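Local coordinates for beta sliding clamp (Streptococcus pneumoniae, PDB 2AWA), which probably forms a ring-shaped head-to-tail homodimer around DNA that tethers DNA polymerases and other proteins to it and makes synthesis processive, at residues 50-55 with 82-87. Numbering follows the deposited sequence.
Sequences VTNEGI and TSLGSI
Val50 and Gly85 form an antiparallel hydrogen-bonded pair, joining the last residue of strand 45-50 to the first of strand 85-90 in the N-terminal domain of the sliding clamp, at the outer edge, within this chain, of a sheet that runs on into the central domain. Val50 N donates to Gly85 O over 2.9 Å, and Gly85 N returns a longer bond of 3.2 Å to Val50 O. Past this pair the two strands diverge. Residues 51-54 make the tight beta-hairpin turn into strand 54-60, while, on the other side of Leu84, residues 82-83 belong to strand 80-83 of a second sheet, where Thr82 and Ser83 form a classic beta bulge opposite His15. The contact thus sits where the chain steps from one sheet to the other. Val50 is buried and also packs on Ile14 and Phe16; its CG1, anti to the backbone N (chi1 177°), lies 3.8 Å from Ser83 O. Leu84 reaches the hairpin turn from its partly exposed position: CB touches Val50 O at 3.4 Å, and CD2 rests on the turn backbone, 3.5 Å from Thr51 C and equally close to Asn52 N. The Asn52 side chain crosses that of Leu84 obliquely, its OD1 4.0 Å from Leu84 CD2. Within the turn, Gly54 O is gripped twice by Thr51, through its backbone N at 2.9 Å and through OG1 at 3.1 Å, the hydroxyl oxygen tilted 30° from the carbonyl plane.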
loop_
_atom_site.group_PDB
_atom_site.type_symbol
_atom_site.label_atom_id
_atom_site.label_comp_id
_atom_site.label_asym_id
_atom_site.label_seq_id
_atom_site.Cartn_x
_atom_site.Cartn_y
_atom_site.Cartn_z
ATOM N N VAL B 50 16.347 31.426 3.572
ATOM C CA VAL B 50 15.618 32.337 2.731
ATOM C C VAL B 50 16.511 33.516 2.450
ATOM O O VAL B 50 16.830 34.270 3.361
ATOM C CB VAL B 50 14.354 32.831 3.432
ATOM C CG1 VAL B 50 13.631 33.867 2.562
ATOM C CG2 VAL B 50 13.458 31.662 3.759
ATOM N N THR B 51 16.909 33.666 1.189
ATOM C CA THR B 51 17.757 34.765 0.759
ATOM C C THR B 51 17.021 35.608 -0.276
ATOM O O THR B 51 15.906 35.276 -0.673
ATOM C CB THR B 51 19.101 34.255 0.163
ATOM O OG1 THR B 51 18.849 33.356 -0.923
ATOM C CG2 THR B 51 19.926 33.539 1.230
ATOM N N ASN B 52 17.648 36.713 -0.690
ATOM C CA ASN B 52 17.085 37.576 -1.730
ATOM C C ASN B 52 16.758 36.819 -3.018
ATOM O O ASN B 52 15.693 37.030 -3.617
ATOM C CB ASN B 52 18.035 38.738 -2.044
ATOM C CG ASN B 52 17.754 39.962 -1.196
ATOM O OD1 ASN B 52 16.600 40.253 -0.868
ATOM N ND2 ASN B 52 18.808 40.695 -0.843
ATOM N N GLU B 53 17.666 35.935 -3.428
ATOM C CA GLU B 53 17.522 35.230 -4.695
ATOM C C GLU B 53 16.411 34.176 -4.622
ATOM O O GLU B 53 15.786 33.863 -5.632
ATOM C CB GLU B 53 18.860 34.602 -5.131
ATOM C CG GLU B 53 20.094 35.564 -5.152
ATOM C CD GLU B 53 19.808 36.936 -5.760
ATOM N N GLY B 54 16.157 33.644 -3.430
ATOM C CA GLY B 54 15.158 32.600 -3.267
ATOM C C GLY B 54 15.259 31.805 -1.978
ATOM O O GLY B 54 15.965 32.179 -1.053
ATOM N N ILE B 55 14.530 30.692 -1.939
ATOM C CA ILE B 55 14.477 29.800 -0.799
ATOM C C ILE B 55 15.283 28.546 -1.104
ATOM O O ILE B 55 15.227 28.023 -2.219
ATOM C CB ILE B 55 13.042 29.374 -0.560
ATOM C CG1 ILE B 55 12.220 30.552 -0.063
ATOM C CG2 ILE B 55 12.966 28.220 0.425
ATOM C CD1 ILE B 55 10.726 30.267 -0.136
ATOM N N THR B 82 9.782 38.841 1.530
ATOM C CA THR B 82 9.691 40.126 2.246
ATOM C C THR B 82 10.808 40.263 3.284
ATOM O O THR B 82 11.395 41.350 3.425
ATOM C CB THR B 82 8.337 40.275 2.979
ATOM O OG1 THR B 82 7.285 39.728 2.171
ATOM C CG2 THR B 82 8.036 41.727 3.290
ATOM N N SER B 83 11.093 39.175 4.009
ATOM C CA SER B 83 12.182 39.166 4.989
ATOM C C SER B 83 13.008 37.897 4.894
ATOM O O SER B 83 12.457 36.820 4.722
ATOM C CB SER B 83 11.644 39.306 6.411
ATOM O OG SER B 83 11.035 40.557 6.627
ATOM N N LEU B 84 14.330 38.046 5.033
ATOM C CA LEU B 84 15.271 36.921 4.981
ATOM C C LEU B 84 15.350 36.193 6.324
ATOM O O LEU B 84 14.861 36.688 7.340
ATOM C CB LEU B 84 16.681 37.407 4.609
ATOM C CG LEU B 84 16.822 38.339 3.401
ATOM C CD1 LEU B 84 18.307 38.546 3.050
ATOM C CD2 LEU B 84 16.027 37.811 2.199
ATOM N N GLY B 85 15.983 35.022 6.320
ATOM C CA GLY B 85 16.274 34.319 7.559
ATOM C C GLY B 85 16.342 32.823 7.404
ATOM O O GLY B 85 16.221 32.297 6.301
ATOM N N SER B 86 16.517 32.142 8.531
ATOM C CA SER B 86 16.689 30.699 8.554
ATOM C C SER B 86 15.892 30.041 9.680
ATOM O O SER B 86 15.752 30.618 10.758
ATOM C CB SER B 86 18.161 30.387 8.744
ATOM O OG SER B 86 18.377 28.998 8.677
ATOM N N ILE B 87 15.401 28.822 9.444
ATOM C CA ILE B 87 14.651 28.092 10.467
ATOM C C ILE B 87 14.676 26.579 10.207
ATOM O O ILE B 87 14.903 26.136 9.082
ATOM C CB ILE B 87 13.159 28.622 10.537
ATOM C CG1 ILE B 87 12.479 28.298 11.873
ATOM C CG2 ILE B 87 12.327 28.097 9.375
ATOM C CD1 ILE B 87 13.018 29.105 13.015
#